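Local coordinates for protein ribokinase (Staphylococcus aureus, PDB 3RY7) that phosphorylates D-ribose at O-5 with ATP and magnesium, giving the D-ribose 5-phosphate used for nucleotide, histidine and tryptophan synthesis or the pentose phosphate pathway, at residues A[5-11]-A[55-61]; A[134-138]-A[261-266]. One frame throughout, in Å; residues are numbered along the deposited sequence.

Contact 1: residues A[5-11]-A[55-61]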
# COMPACT_ATOMS: atom_id res chain seq x y z
N VAL A 5 -14.61 24.26 -2.34
CA VAL A 5 -13.78 24.25 -1.16
C VAL A 5 -12.43 24.92 -1.47
O VAL A 5 -11.78 24.58 -2.45
CB VAL A 5 -13.58 22.80 -0.63
CG1 VAL A 5 -12.64 22.77 0.55
CG2 VAL A 5 -14.92 22.16 -0.28
N VAL A 6 -12.06 25.90 -0.66
CA VAL A 6 -10.71 26.46 -0.70
C VAL A 6 -9.99 25.97 0.52
O VAL A 6 -10.49 26.09 1.63
CB VAL A 6 -10.70 28.01 -0.68
CG1 VAL A 6 -9.29 28.54 -0.48
CG2 VAL A 6 -11.31 28.58 -1.96
N ILE A 7 -8.82 25.38 0.31
CA ILE A 7 -7.93 25.03 1.41
C ILE A 7 -6.83 26.08 1.51
O ILE A 7 -6.21 26.43 0.52
CB ILE A 7 -7.32 23.61 1.24
CG1 ILE A 7 -8.42 22.58 0.98
CG2 ILE A 7 -6.51 23.22 2.45
CD1 ILE A 7 -9.39 22.37 2.16
N LEU A 8 -6.59 26.55 2.70
CA LEU A 8 -5.47 27.39 2.98
C LEU A 8 -4.55 26.65 3.89
O LEU A 8 -4.92 26.35 4.98
CB LEU A 8 -5.92 28.67 3.62
CG LEU A 8 -4.81 29.66 3.90
CD1 LEU A 8 -4.32 30.29 2.68
CD2 LEU A 8 -5.20 30.63 4.91
N GLY A 9 -3.36 26.35 3.43
CA GLY A 9 -2.46 25.61 4.29
C GLY A 9 -1.13 25.19 3.70
O GLY A 9 -0.67 25.72 2.68
N SER A 10 -0.50 24.23 4.38
CA SER A 10 0.89 23.90 4.16
C SER A 10 1.11 22.83 3.09
O SER A 10 0.29 21.92 2.91
CB SER A 10 1.49 23.40 5.47
OG SER A 10 0.80 22.24 5.91
N THR A 11 2.23 22.94 2.40
CA THR A 11 2.75 21.85 1.58
C THR A 11 4.13 21.52 2.09
O THR A 11 4.97 22.41 2.25
CB THR A 11 2.83 22.24 0.09
OG1 THR A 11 1.51 22.47 -0.41
CG2 THR A 11 3.48 21.10 -0.72
N ALA A 55 -14.98 17.44 -4.46
CA ALA A 55 -15.29 18.84 -4.18
C ALA A 55 -14.52 19.70 -5.18
O ALA A 55 -13.44 19.31 -5.64
CB ALA A 55 -14.90 19.19 -2.74
N ASP A 56 -15.11 20.83 -5.56
CA ASP A 56 -14.45 21.82 -6.40
C ASP A 56 -13.34 22.46 -5.57
O ASP A 56 -13.61 23.35 -4.75
CB ASP A 56 -15.46 22.91 -6.75
CG ASP A 56 -15.73 23.01 -8.24
OD1 ASP A 56 -15.33 24.03 -8.84
OD2 ASP A 56 -16.37 22.08 -8.79
N THR A 57 -12.10 22.02 -5.76
CA THR A 57 -11.02 22.41 -4.86
C THR A 57 -9.99 23.41 -5.41
O THR A 57 -9.51 23.28 -6.53
CB THR A 57 -10.25 21.20 -4.34
OG1 THR A 57 -11.18 20.18 -3.96
CG2 THR A 57 -9.35 21.59 -3.15
N THR A 58 -9.66 24.39 -4.58
CA THR A 58 -8.60 25.35 -4.84
C THR A 58 -7.70 25.35 -3.61
O THR A 58 -8.19 25.31 -2.48
CB THR A 58 -9.18 26.75 -5.06
OG1 THR A 58 -10.10 26.72 -6.15
CG2 THR A 58 -8.09 27.76 -5.35
N PHE A 59 -6.39 25.34 -3.83
CA PHE A 59 -5.43 25.24 -2.73
C PHE A 59 -4.51 26.44 -2.73
O PHE A 59 -3.81 26.70 -3.71
CB PHE A 59 -4.61 23.95 -2.85
CG PHE A 59 -3.68 23.68 -1.70
CD1 PHE A 59 -3.96 24.16 -0.43
CD2 PHE A 59 -2.54 22.92 -1.88
CE1 PHE A 59 -3.10 23.89 0.64
CE2 PHE A 59 -1.69 22.65 -0.82
CZ PHE A 59 -1.96 23.13 0.44
N ILE A 60 -4.54 27.20 -1.64
CA ILE A 60 -3.67 28.34 -1.46
C ILE A 60 -2.54 27.88 -0.56
O ILE A 60 -2.75 27.56 0.61
CB ILE A 60 -4.39 29.52 -0.79
CG1 ILE A 60 -5.60 29.98 -1.60
CG2 ILE A 60 -3.45 30.68 -0.62
CD1 ILE A 60 -6.46 31.02 -0.86
N THR A 61 -1.34 27.80 -1.12
CA THR A 61 -0.23 27.28 -0.36
C THR A 61 1.01 28.00 -0.84
O THR A 61 1.01 28.58 -1.93
CB THR A 61 -0.13 25.74 -0.54
OG1 THR A 61 0.79 25.20 0.41
CG2 THR A 61 0.31 25.39 -1.95

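Contact 2: residues A[134-138]-A[261-266]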
# COMPACT_ATOMS: atom_id res chain seq x y z
N ALA A 134 -16.31 30.54 -2.69
CA ALA A 134 -16.30 29.23 -2.04
C ALA A 134 -17.51 29.01 -1.12
O ALA A 134 -18.11 29.97 -0.62
CB ALA A 134 -15.01 29.05 -1.24
N ASP A 135 -17.86 27.74 -0.90
CA ASP A 135 -18.78 27.36 0.16
C ASP A 135 -18.07 27.23 1.52
O ASP A 135 -18.62 27.60 2.57
CB ASP A 135 -19.46 26.04 -0.19
CG ASP A 135 -20.30 26.15 -1.46
OD1 ASP A 135 -21.09 27.12 -1.54
OD2 ASP A 135 -20.14 25.30 -2.37
N PHE A 136 -16.85 26.70 1.49
CA PHE A 136 -16.04 26.55 2.69
C PHE A 136 -14.60 26.93 2.42
O PHE A 136 -14.08 26.68 1.33
CB PHE A 136 -16.03 25.10 3.20
CG PHE A 136 -17.40 24.55 3.53
CD1 PHE A 136 -17.88 24.56 4.83
CD2 PHE A 136 -18.20 24.00 2.53
CE1 PHE A 136 -19.13 24.05 5.13
CE2 PHE A 136 -19.45 23.49 2.83
CZ PHE A 136 -19.92 23.51 4.12
N VAL A 137 -13.96 27.52 3.41
CA VAL A 137 -12.52 27.63 3.41
C VAL A 137 -11.98 26.91 4.64
O VAL A 137 -12.50 27.08 5.74
CB VAL A 137 -12.07 29.12 3.35
CG1 VAL A 137 -12.90 29.96 4.27
CG2 VAL A 137 -10.60 29.25 3.70
N VAL A 138 -10.95 26.08 4.44
CA VAL A 138 -10.39 25.26 5.52
C VAL A 138 -8.93 25.61 5.73
O VAL A 138 -8.16 25.62 4.77
CB VAL A 138 -10.47 23.75 5.18
CG1 VAL A 138 -10.06 22.90 6.39
CG2 VAL A 138 -11.87 23.38 4.70
N VAL A 261 -15.69 17.96 5.06
CA VAL A 261 -16.04 19.20 4.37
C VAL A 261 -16.64 18.98 2.96
O VAL A 261 -17.52 19.73 2.54
CB VAL A 261 -14.82 20.16 4.29
CG1 VAL A 261 -15.14 21.36 3.44
CG2 VAL A 261 -14.43 20.59 5.69
N SER A 262 -16.17 17.95 2.25
CA SER A 262 -16.73 17.64 0.93
C SER A 262 -18.22 17.28 1.00
O SER A 262 -18.99 17.51 0.06
CB SER A 262 -15.95 16.48 0.27
OG SER A 262 -16.22 15.23 0.91
N ARG A 263 -18.62 16.73 2.14
CA ARG A 263 -19.95 16.15 2.31
C ARG A 263 -20.93 17.10 3.02
O ARG A 263 -22.15 16.98 2.87
CB ARG A 263 -19.80 14.83 3.09
CG ARG A 263 -21.11 14.18 3.52
CD ARG A 263 -22.05 14.02 2.35
NE ARG A 263 -21.54 13.10 1.34
CZ ARG A 263 -21.87 11.81 1.26
NH1 ARG A 263 -22.71 11.28 2.15
NH2 ARG A 263 -21.35 11.06 0.29
N LEU A 264 -20.39 18.05 3.79
CA LEU A 264 -21.21 18.97 4.58
C LEU A 264 -22.08 19.86 3.71
O LEU A 264 -21.59 20.51 2.79
CB LEU A 264 -20.33 19.88 5.42
CG LEU A 264 -20.64 20.00 6.92
CD1 LEU A 264 -20.10 21.31 7.45
CD2 LEU A 264 -22.12 19.85 7.22
N ASN A 265 -23.38 19.89 4.00
CA ASN A 265 -24.27 20.85 3.33
C ASN A 265 -24.00 22.23 3.90
O ASN A 265 -23.57 22.36 5.05
CB ASN A 265 -25.74 20.47 3.53
CG ASN A 265 -26.13 19.23 2.74
OD1 ASN A 265 -25.45 18.85 1.78
ND2 ASN A 265 -27.24 18.61 3.13
N LYS A 266 -24.25 23.27 3.11
CA LYS A 266 -24.03 24.63 3.59
C LYS A 266 -24.84 24.89 4.86
O LYS A 266 -24.36 25.51 5.80
CB LYS A 266 -24.39 25.65 2.52
CG LYS A 266 -23.21 26.43 1.95
CD LYS A 266 -22.51 27.33 2.97
CE LYS A 266 -22.15 28.69 2.33
NZ LYS A 266 -21.30 29.51 3.23

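Contact 1: residues A[5-11]-A[55-61]
Thr61 OG1 donates to Gly9 O at 2.7 Å and in turn accepts from Thr11 OG1 at 2.9 Å, a short hydroxyl relay beside the last backbone bond of the pair, Gly9 N to Ile60 O. With OG1 anti to its own nitrogen (chi1 -169°), Thr61 reaches the Gly9 carbonyl about 20° off the plane of that group. Behind the relay runs the parallel ladder: Ile7 N gives to Thr58 O, and Ile7 O receives Ile60 N at 2.8 Å. Phe59 lays its ring alongside the chain from Ile7 to Thr11, so that CD1 lies 3.3 Å from Ile7 O, at the ring edge, while CZ nears Ser10 O, also at the edge. Its CD1 also meets Ile7 CB at 3.8 Å. On the other face of the sheet, which carries Val6 and Leu8, Ile60 sends CD1 to Val6 CG1 (3.8 Å) and CG2 against Leu8 CD1. In the second shell Phe76 meets the Phe59 ring with planes about perpendicular, and Ala47 of helix 42-52 touches both Ile7 and Phe59. Ser10 OG bonds Glu142, assigned to the substrate site. The threonine hydroxyls thus add side-chain hydrogen bonds to the backbone ones in a buried strand pair, probably close to where ribose binds.

Contact 2: residues A[134-138]-A[261-266]
The end of helix 252-263 and the turn after it pack on the start of strand 136-140, an inner strand of the large sheet, and Phe136 makes the largest contribution. Its CB and CG both lie 3.9 Å from Val261 CG1, the two side chains running antiparallel alongside one another. Farther out, CE1 meets Leu264 CD1 at 3.7 Å, with the two side chains at about a right angle, and Asn265 O stands at the ring edge near CZ. A chi1 of -59°, with CG opposite the carbonyl carbon, aims the ring out toward Leu264 and Asn265. Two residues along the strand, Val138 CG2 touches Val261 CG2 at 3.9 Å. This is helix-on-sheet packing of the ribokinase fold, in which the helix carrying Asp254, the probable proton acceptor, lies over the sheet by its far end; Val261 also touches Val5 on the neighbouring strand. Leu264 leaves helical geometry, and the chain turns to bring Lys266 back to the strand. Its side chain kinked midway (chi2 -65°), Lys266 gives a weak bond from NZ to Asp135 O at 3.4 Å; its stronger partners are Gly159 O and Thr161 OG1. Asp135 OD2 is held by Lys4 N, while Asn3 ND2 bonds Val261 O and Leu264 O.

In the fold
Both contacts meet on the nine-stranded sheet, where strand 4-8 of contact 1 and strand 136-140 of contact 2 are neighbours; their centres lie 12 Å apart. The join is direct: Leu8 N to Val138 O and Val6 O to Val138 N, each 2.8 Å, are probable hydrogen bonds, and Ile7 CD1 packs on Val138 CB. Contact 1 is the more deeply buried, a strand pair within the sheet built on regular backbone bonding. Contact 2 is partly buried and lays a helix end over the sheet, relying on apolar side chains, with the exposed Lys266 at its margin. Contact 1 reaches the probable substrate site through Ser10; in contact 2, Val138 lies about 8 Å from Asp254, side chain to side chain.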